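Local coordinates for chain length determinant protein (Shigella flexneri, PDB 4ZM5) that regulates the chain length of lipopolysaccharide O-antigen, probably as a membrane-associated, oligomeric polysaccharide co-polymerase of the Wzz type, at residues 8-13 with 227-232; 51-56 with 100-105; 65-70 with 84-89. The protein carries 1 engineered substitution. All coordinates share one frame; numbering follows the deposited sequence.

Interaction 1. Residues 8-13 with 227-232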
loop_
_atom_site.group_PDB
_atom_site.type_symbol
_atom_site.label_atom_id
_atom_site.label_comp_id
_atom_site.label_asym_id
_atom_site.label_seq_id
_atom_site.Cartn_x
_atom_site.Cartn_y
_atom_site.Cartn_z
ATOM N N SER B 8 12.462 -30.863 23.232
ATOM C CA SER B 8 12.684 -29.442 23.455
ATOM C C SER B 8 11.600 -28.676 22.731
ATOM O O SER B 8 11.277 -28.992 21.582
ATOM C CB SER B 8 14.047 -28.995 22.968
ATOM O OG SER B 8 14.227 -27.612 23.237
ATOM N N THR B 9 11.009 -27.701 23.417
ATOM C CA THR B 9 9.894 -26.933 22.881
ATOM C C THR B 9 10.189 -25.443 22.933
ATOM O O THR B 9 10.813 -24.950 23.880
ATOM C CB THR B 9 8.609 -27.278 23.678
ATOM O OG1 THR B 9 8.391 -28.672 23.608
ATOM C CG2 THR B 9 7.376 -26.615 23.133
ATOM N N ALA B 10 9.684 -24.736 21.921
ATOM C CA ALA B 10 9.715 -23.281 21.802
ATOM C C ALA B 10 8.353 -22.805 21.305
ATOM O O ALA B 10 7.660 -23.551 20.603
ATOM C CB ALA B 10 10.827 -22.832 20.864
ATOM N N ILE B 11 7.933 -21.602 21.720
ATOM C CA ILE B 11 6.668 -21.021 21.258
ATOM C C ILE B 11 6.998 -19.697 20.618
ATOM O O ILE B 11 7.615 -18.832 21.233
ATOM C CB ILE B 11 5.549 -20.920 22.328
ATOM C CG1 ILE B 11 5.229 -22.316 22.902
ATOM C CG2 ILE B 11 4.301 -20.287 21.718
ATOM C CD1 ILE B 11 4.434 -22.350 24.168
ATOM N N ILE B 12 6.575 -19.559 19.383
ATOM C CA ILE B 12 6.866 -18.403 18.561
ATOM C C ILE B 12 5.560 -17.772 18.045
ATOM O O ILE B 12 4.583 -18.486 17.795
ATOM C CB ILE B 12 7.821 -18.944 17.462
ATOM C CG1 ILE B 12 9.279 -18.678 17.851
ATOM C CG2 ILE B 12 7.477 -18.567 16.011
ATOM C CD1 ILE B 12 10.345 -19.592 17.148
ATOM N N THR B 13 5.517 -16.419 17.977
ATOM C CA THR B 13 4.336 -15.722 17.446
ATOM C C THR B 13 4.814 -14.588 16.512
ATOM O O THR B 13 6.018 -14.443 16.267
ATOM C CB THR B 13 3.339 -15.274 18.543
ATOM O OG1 THR B 13 2.101 -14.947 17.916
ATOM C CG2 THR B 13 3.823 -14.093 19.366
ATOM N N TYR B 227 9.582 -12.986 13.680
ATOM C CA TYR B 227 8.882 -13.602 14.795
ATOM C C TYR B 227 9.287 -12.961 16.118
ATOM O O TYR B 227 10.166 -12.098 16.163
ATOM C CB TYR B 227 9.133 -15.131 14.836
ATOM C CG TYR B 227 10.571 -15.507 15.127
ATOM C CD1 TYR B 227 11.533 -15.491 14.121
ATOM C CD2 TYR B 227 10.970 -15.879 16.409
ATOM C CE1 TYR B 227 12.860 -15.813 14.387
ATOM C CE2 TYR B 227 12.290 -16.214 16.684
ATOM C CZ TYR B 227 13.233 -16.185 15.665
ATOM O OH TYR B 227 14.544 -16.508 15.913
ATOM N N ARG B 228 8.622 -13.399 17.187
ATOM C CA ARG B 228 8.820 -12.997 18.565
ATOM C C ARG B 228 8.680 -14.252 19.393
ATOM O O ARG B 228 7.769 -15.047 19.140
ATOM C CB ARG B 228 7.786 -11.930 18.959
ATOM C CG ARG B 228 7.769 -11.609 20.432
ATOM C CD ARG B 228 6.775 -10.532 20.785
ATOM N NE ARG B 228 5.397 -11.001 20.915
ATOM C CZ ARG B 228 4.897 -11.644 21.971
ATOM N NH1 ARG B 228 5.686 -11.986 22.987
ATOM N NH2 ARG B 228 3.614 -11.955 22.015
ATOM N N TYR B 229 9.592 -14.473 20.347
ATOM C CA TYR B 229 9.483 -15.644 21.196
ATOM C C TYR B 229 8.484 -15.402 22.287
ATOM O O TYR B 229 8.483 -14.345 22.916
ATOM C CB TYR B 229 10.820 -16.026 21.848
ATOM C CG TYR B 229 11.800 -16.798 20.994
ATOM C CD1 TYR B 229 11.572 -18.135 20.669
ATOM C CD2 TYR B 229 13.024 -16.240 20.629
ATOM C CE1 TYR B 229 12.507 -18.871 19.935
ATOM C CE2 TYR B 229 13.961 -16.963 19.892
ATOM C CZ TYR B 229 13.702 -18.278 19.557
ATOM O OH TYR B 229 14.648 -18.974 18.861
ATOM N N VAL B 230 7.643 -16.393 22.518
ATOM C CA VAL B 230 6.726 -16.440 23.634
ATOM C C VAL B 230 7.502 -17.225 24.700
ATOM O O VAL B 230 7.522 -16.844 25.878
ATOM C CB VAL B 230 5.357 -17.062 23.252
ATOM C CG1 VAL B 230 4.534 -17.376 24.491
ATOM C CG2 VAL B 230 4.577 -16.153 22.328
ATOM N N MET B 231 8.208 -18.283 24.240
ATOM C CA MET B 231 9.044 -19.178 25.023
ATOM C C MET B 231 10.215 -19.666 24.163
ATOM O O MET B 231 9.993 -20.254 23.100
ATOM C CB MET B 231 8.185 -20.362 25.520
ATOM C CG MET B 231 8.860 -21.245 26.528
ATOM S SD MET B 231 7.827 -22.674 26.917
ATOM C CE MET B 231 7.981 -23.589 25.407
ATOM N N LYS B 232 11.458 -19.440 24.629
ATOM C CA LYS B 232 12.678 -19.892 23.934
ATOM C C LYS B 232 12.829 -21.430 24.070
ATOM O O LYS B 232 12.155 -21.987 24.937
ATOM C CB LYS B 232 13.898 -19.158 24.479
ATOM C CG LYS B 232 13.800 -17.639 24.268
ATOM C CD LYS B 232 15.143 -16.982 24.364
ATOM C CE LYS B 232 15.084 -15.515 24.055
ATOM N NZ LYS B 232 16.449 -14.936 23.916
#
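Y227 meets I12 through its ring: CD2 of Y227 is 3.6 Å from CG1 of I12, an oblique apolar contact. Its CG lies between the backbone N and the carbonyl carbon (chi1 66°), which swings the ring out beside Y229, its CE2 over one face of that ring, toward the rim.

R228 pairs with T13 through two backbone hydrogen bonds, and T13 N to R228 O measures 2.9 Å. The two side chains run alongside each other. The arginine chain bends at chi3, and its guanidinium carries CG2 of T13 over one face, 3.4 Å from NH2 of R228.

Y229 points to the other face, beside I12. There CE1 of Y229 lies 3.6 Å from CD1 of I12, while CG of K232 lies over the ring face opposite Y227, toward the rim.

At V230 and M231 the register slips by one residue. V230 N reaches I11 O at 2.8 Å, tilted 29° from the carbonyl plane; M231 N reaches the same I11 O at 3.1 Å, in that plane and on a lone pair. Two residues facing one is the classic beta bulge. CB of V230 packs on CG2 of I11 at 3.7 Å. I11 N in turn donates to M231 O, and the M231 chain folds at chi3 (72°) to bring CE within 3.9 Å of I11 CG1 and close to T9.

R228 and M231 also pack on R48 and E58 of the second subunit. The two N-H groups on I11 O show that the bulge keeps the short strand, outermost in this chain's sheet, bonded through its corner, while I12 packs with the tyrosine rings on one face and I11 with V230 and M231 on the other, where T13 and R228 also lie.

Interaction 2. Residues 51-56 with 100-105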
loop_
_atom_site.group_PDB
_atom_site.type_symbol
_atom_site.label_atom_id
_atom_site.label_comp_id
_atom_site.label_asym_id
_atom_site.label_seq_id
_atom_site.Cartn_x
_atom_site.Cartn_y
_atom_site.Cartn_z
ATOM N N SER B 51 6.223 -20.865 7.085
ATOM C CA SER B 51 6.254 -21.548 5.792
ATOM C C SER B 51 7.626 -22.155 5.536
ATOM O O SER B 51 7.685 -23.331 5.189
ATOM C CB SER B 51 5.856 -20.617 4.652
ATOM O OG SER B 51 6.606 -19.420 4.708
ATOM N N ALA B 52 8.717 -21.377 5.735
ATOM C CA ALA B 52 10.095 -21.847 5.579
ATOM C C ALA B 52 10.359 -23.009 6.554
ATOM O O ALA B 52 10.888 -24.042 6.140
ATOM C CB ALA B 52 11.069 -20.707 5.827
ATOM N N PHE B 53 9.901 -22.864 7.828
ATOM C CA PHE B 53 10.047 -23.863 8.896
ATOM C C PHE B 53 9.413 -25.215 8.548
ATOM O O PHE B 53 9.947 -26.257 8.940
ATOM C CB PHE B 53 9.426 -23.355 10.221
ATOM C CG PHE B 53 10.124 -23.903 11.439
ATOM C CD1 PHE B 53 9.760 -25.135 11.978
ATOM C CD2 PHE B 53 11.179 -23.211 12.028
ATOM C CE1 PHE B 53 10.448 -25.667 13.086
ATOM C CE2 PHE B 53 11.875 -23.747 13.118
ATOM C CZ PHE B 53 11.509 -24.975 13.640
ATOM N N SER B 54 8.257 -25.189 7.860
ATOM C CA SER B 54 7.460 -26.356 7.496
ATOM C C SER B 54 8.209 -27.315 6.550
ATOM O O SER B 54 7.824 -28.488 6.463
ATOM C CB SER B 54 6.129 -25.932 6.885
ATOM O OG SER B 54 6.314 -25.365 5.601
ATOM N N ALA B 55 9.283 -26.841 5.873
ATOM C CA ALA B 55 10.086 -27.700 5.002
ATOM C C ALA B 55 10.936 -28.704 5.836
ATOM O O ALA B 55 11.115 -29.864 5.430
ATOM C CB ALA B 55 10.975 -26.846 4.110
ATOM N N LEU B 56 11.428 -28.249 7.008
ATOM C CA LEU B 56 12.283 -29.012 7.930
ATOM C C LEU B 56 11.590 -30.297 8.449
ATOM O O LEU B 56 12.206 -31.347 8.303
ATOM C CB LEU B 56 12.782 -28.162 9.126
ATOM C CG LEU B 56 13.505 -26.806 8.935
ATOM C CD1 LEU B 56 14.512 -26.604 10.001
ATOM C CD2 LEU B 56 14.119 -26.616 7.544
ATOM N N GLN B 100 19.169 -24.209 16.882
ATOM C CA GLN B 100 19.935 -24.196 15.630
ATOM C C GLN B 100 18.990 -24.170 14.434
ATOM O O GLN B 100 19.177 -23.341 13.540
ATOM C CB GLN B 100 20.898 -25.400 15.537
ATOM C CG GLN B 100 22.179 -25.238 16.352
ATOM C CD GLN B 100 23.054 -26.475 16.299
ATOM O OE1 GLN B 100 23.711 -26.764 15.287
ATOM N NE2 GLN B 100 23.101 -27.224 17.396
ATOM N N TYR B 101 17.958 -25.035 14.433
ATOM C CA TYR B 101 16.982 -25.107 13.350
ATOM C C TYR B 101 16.168 -23.802 13.256
ATOM O O TYR B 101 15.853 -23.371 12.150
ATOM C CB TYR B 101 16.064 -26.341 13.497
ATOM C CG TYR B 101 16.720 -27.665 13.124
ATOM C CD1 TYR B 101 17.361 -27.829 11.896
ATOM C CD2 TYR B 101 16.668 -28.766 13.989
ATOM C CE1 TYR B 101 17.970 -29.044 11.552
ATOM C CE2 TYR B 101 17.263 -29.988 13.650
ATOM C CZ TYR B 101 17.914 -30.123 12.434
ATOM O OH TYR B 101 18.512 -31.325 12.121
ATOM N N ILE B 102 15.881 -23.153 14.391
ATOM C CA ILE B 102 15.165 -21.873 14.413
ATOM C C ILE B 102 16.068 -20.787 13.795
ATOM O O ILE B 102 15.571 -19.973 13.017
ATOM C CB ILE B 102 14.673 -21.501 15.846
ATOM C CG1 ILE B 102 13.557 -22.471 16.304
ATOM C CG2 ILE B 102 14.186 -20.038 15.919
ATOM C CD1 ILE B 102 13.125 -22.352 17.787
ATOM N N GLN B 103 17.389 -20.806 14.111
ATOM C CA GLN B 103 18.386 -19.857 13.586
ATOM C C GLN B 103 18.590 -20.031 12.075
ATOM O O GLN B 103 18.714 -19.042 11.348
ATOM C CB GLN B 103 19.737 -20.008 14.317
ATOM C CG GLN B 103 20.714 -18.836 14.097
ATOM C CD GLN B 103 20.099 -17.486 14.415
ATOM O OE1 GLN B 103 19.613 -17.236 15.531
ATOM N NE2 GLN B 103 20.070 -16.600 13.422
ATOM N N GLN B 104 18.636 -21.288 11.626
ATOM C CA GLN B 104 18.780 -21.705 10.234
ATOM C C GLN B 104 17.647 -21.106 9.382
ATOM O O GLN B 104 17.907 -20.523 8.327
ATOM C CB GLN B 104 18.754 -23.245 10.187
ATOM C CG GLN B 104 19.256 -23.863 8.908
ATOM C CD GLN B 104 19.145 -25.371 8.947
ATOM O OE1 GLN B 104 18.247 -25.952 8.326
ATOM N NE2 GLN B 104 20.052 -26.040 9.673
ATOM N N VAL B 105 16.391 -21.243 9.870
ATOM C CA VAL B 105 15.164 -20.728 9.246
ATOM C C VAL B 105 15.215 -19.192 9.282
ATOM O O VAL B 105 14.963 -18.561 8.261
ATOM C CB VAL B 105 13.875 -21.309 9.918
ATOM C CG1 VAL B 105 12.610 -20.644 9.393
ATOM C CG2 VAL B 105 13.790 -22.821 9.721
#
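F53 and Y101 bring the two flat groups, and both rings are approached obliquely by aliphatic carbons. On the phenylalanine, CD2 is 3.5 Å from CG2 of V105, the two side chains crossing at about a right angle, and CE2 is 3.8 Å from CG1 of I102. The long helix thus offers the F53 ring two residues spaced three apart, nearly one helical turn. On the tyrosine, L56 supplies the contact: its CD1 is 3.6 Å from CD1 of Y101 and also touches that residue's CB.

V105 links the two halves of the patch. Its CG1, anti to the backbone N (chi1 173°), reaches CB of A52 at 3.9 Å, whereas CG2 sits between F53 and L56, 3.9 Å from L56 CD1. The contact between the segments is therefore made by carbon against carbon, with the Q104 amide oxygen loosely beside L56 CD1. The polar end of Y101 is occupied outside the segments, by a hydrogen bond from its OH to E67 OE2.

L69 and V84 of the beta-sheet continue the apolar layer around F53, and A55 packs on M231 of the third subunit. Helix 91-159 lies here against the junction of helices 38-53 and 55-61, helix-on-helix packing of the alpha/beta base domain, as in Wzz-family co-polymerases.

Interaction 3. Residues 65-70 with 84-89; sequences EPEKLT and VSYVGQ
E67 and Y86 meet at their tips, with carboxylate and ring planes 81° apart. Y86 OH donates to E67 OE2 at 2.6 Å, coming to the anti side of that oxygen and 31° out of the carboxylate plane; the oxygen itself lies at the ring edge. The ring gets there because CG of Y86 is anti to the backbone N (chi1 -177°), which lays it along the strand toward E67. As OE2 also accepts from Y101 OH, the two phenols probably stabilise the negative charge.

L69 crosses Y86 at about a right angle on the same face, its CD1 3.7 Å from CD1 of the ring. The opposite face carries the other pairs: CG of K68 is 3.8 Å from CG2 of V87, and CB of T70 is 4.1 Å from CB of S85.

Between the two faces, the backbones form an antiparallel ladder. T70 and S85 exchange two bonds, T70 N to S85 O and S85 N to T70 O, each 2.9 Å, and V87 N reaches K68 O at 3.1 Å.

These are the strands of a beta-hairpin. L69 and Y86 turn to the helical side, where L69 is packed against F53 and helix 55-61 and Y86 against K97 and L98 of helix 91-159; beyond 82-88, strand 6-13 continues the sheet.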
loop_
_atom_site.group_PDB
_atom_site.type_symbol
_atom_site.label_atom_id
_atom_site.label_comp_id
_atom_site.label_asym_id
_atom_site.label_seq_id
_atom_site.Cartn_x
_atom_site.Cartn_y
_atom_site.Cartn_z
ATOM N N GLU B 65 18.480 -41.770 9.050
ATOM C CA GLU B 65 18.023 -41.779 10.438
ATOM C C GLU B 65 17.053 -40.596 10.576
ATOM O O GLU B 65 17.473 -39.430 10.611
ATOM C CB GLU B 65 19.206 -41.722 11.431
ATOM C CG GLU B 65 18.891 -42.243 12.832
ATOM C CD GLU B 65 18.066 -41.356 13.756
ATOM O OE1 GLU B 65 18.091 -40.113 13.588
ATOM O OE2 GLU B 65 17.413 -41.910 14.672
ATOM N N PRO B 66 15.737 -40.886 10.540
ATOM C CA PRO B 66 14.742 -39.807 10.599
ATOM C C PRO B 66 14.722 -39.032 11.917
ATOM O O PRO B 66 14.816 -39.618 13.004
ATOM C CB PRO B 66 13.408 -40.533 10.399
ATOM C CG PRO B 66 13.734 -41.891 9.949
ATOM C CD PRO B 66 15.089 -42.210 10.456
ATOM N N GLU B 67 14.567 -37.707 11.804
ATOM C CA GLU B 67 14.468 -36.812 12.949
ATOM C C GLU B 67 13.033 -36.301 13.029
ATOM O O GLU B 67 12.359 -36.146 11.999
ATOM C CB GLU B 67 15.479 -35.652 12.853
ATOM C CG GLU B 67 16.938 -36.051 13.048
ATOM C CD GLU B 67 17.967 -34.968 12.741
ATOM O OE1 GLU B 67 18.758 -35.160 11.789
ATOM O OE2 GLU B 67 17.998 -33.937 13.453
ATOM N N LYS B 68 12.554 -36.081 14.254
ATOM C CA LYS B 68 11.212 -35.586 14.486
ATOM C C LYS B 68 11.279 -34.126 14.915
ATOM O O LYS B 68 11.788 -33.798 15.994
ATOM C CB LYS B 68 10.460 -36.465 15.521
ATOM C CG LYS B 68 9.104 -35.932 16.003
ATOM C CD LYS B 68 7.970 -36.140 15.001
ATOM C CE LYS B 68 6.624 -36.170 15.694
ATOM N NZ LYS B 68 5.499 -36.239 14.717
ATOM N N LEU B 69 10.778 -33.253 14.024
ATOM C CA LEU B 69 10.612 -31.822 14.238
ATOM C C LEU B 69 9.180 -31.462 13.896
ATOM O O LEU B 69 8.661 -31.878 12.855
ATOM C CB LEU B 69 11.611 -30.989 13.443
ATOM C CG LEU B 69 11.604 -29.515 13.781
ATOM C CD1 LEU B 69 12.927 -29.087 14.328
ATOM C CD2 LEU B 69 11.238 -28.714 12.565
ATOM N N THR B 70 8.548 -30.695 14.788
ATOM C CA THR B 70 7.141 -30.350 14.711
ATOM C C THR B 70 6.916 -28.850 14.768
ATOM O O THR B 70 7.632 -28.130 15.468
ATOM C CB THR B 70 6.407 -31.044 15.863
ATOM O OG1 THR B 70 6.957 -32.345 16.088
ATOM C CG2 THR B 70 4.939 -31.196 15.597
ATOM N N VAL B 84 6.990 -25.033 18.301
ATOM C CA VAL B 84 8.012 -25.754 17.556
ATOM C C VAL B 84 8.663 -26.761 18.519
ATOM O O VAL B 84 8.967 -26.423 19.667
ATOM C CB VAL B 84 9.022 -24.832 16.821
ATOM C CG1 VAL B 84 8.372 -24.204 15.592
ATOM C CG2 VAL B 84 9.536 -23.727 17.736
ATOM N N SER B 85 8.789 -28.009 18.071
ATOM C CA SER B 85 9.319 -29.071 18.916
ATOM C C SER B 85 10.351 -29.902 18.223
ATOM O O SER B 85 10.241 -30.151 17.039
ATOM C CB SER B 85 8.193 -29.990 19.380
ATOM O OG SER B 85 7.406 -29.362 20.377
ATOM N N TYR B 86 11.333 -30.362 18.971
ATOM C CA TYR B 86 12.379 -31.237 18.465
ATOM C C TYR B 86 12.626 -32.369 19.449
ATOM O O TYR B 86 12.770 -32.131 20.651
ATOM C CB TYR B 86 13.681 -30.472 18.192
ATOM C CG TYR B 86 14.749 -31.355 17.593
ATOM C CD1 TYR B 86 14.684 -31.757 16.259
ATOM C CD2 TYR B 86 15.795 -31.841 18.371
ATOM C CE1 TYR B 86 15.632 -32.622 15.716
ATOM C CE2 TYR B 86 16.745 -32.708 17.841
ATOM C CZ TYR B 86 16.669 -33.081 16.506
ATOM O OH TYR B 86 17.602 -33.928 15.978
ATOM N N VAL B 87 12.703 -33.596 18.926
ATOM C CA VAL B 87 13.005 -34.782 19.721
ATOM C C VAL B 87 14.487 -35.138 19.499
ATOM O O VAL B 87 14.886 -35.526 18.388
ATOM C CB VAL B 87 12.058 -35.992 19.454
ATOM C CG1 VAL B 87 12.354 -37.152 20.409
ATOM C CG2 VAL B 87 10.589 -35.591 19.534
ATOM N N GLY B 88 15.274 -34.960 20.555
ATOM C CA GLY B 88 16.701 -35.252 20.569
ATOM C C GLY B 88 17.042 -36.499 21.364
ATOM O O GLY B 88 16.155 -37.173 21.903
ATOM N N GLN B 89 18.338 -36.814 21.441
ATOM C CA GLN B 89 18.845 -37.988 22.159
ATOM C C GLN B 89 19.163 -37.664 23.629
ATOM O O GLN B 89 19.036 -38.541 24.492
ATOM C CB GLN B 89 20.096 -38.554 21.464
ATOM C CG GLN B 89 19.792 -39.453 20.275
ATOM C CD GLN B 89 21.037 -40.135 19.762
ATOM O OE1 GLN B 89 21.682 -39.668 18.814
ATOM N NE2 GLN B 89 21.410 -41.258 20.375
#

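In the fold
All three contacts lie in one end of an elongated chain, their centres about 26 to 38 Å from the chain's centre. Interactions 1 and 3 share an antiparallel sheet ordered 68-73, 82-88, 6-13, 228-229: interaction 3 pairs the first two strands, interaction 1 the last two, with centres about 16 Å apart. Interaction 2 packs helices over this sheet, about 13 Å from the centre of interaction 1 and 12 Å from that of interaction 3, I102 reaching the former and F53 the latter. Along the chain, interaction 1 encloses interaction 2, which encloses interaction 3. Pairing 8-13 with 227-232 thus closes the base domain after the chain has travelled out along helix 91-159 and back.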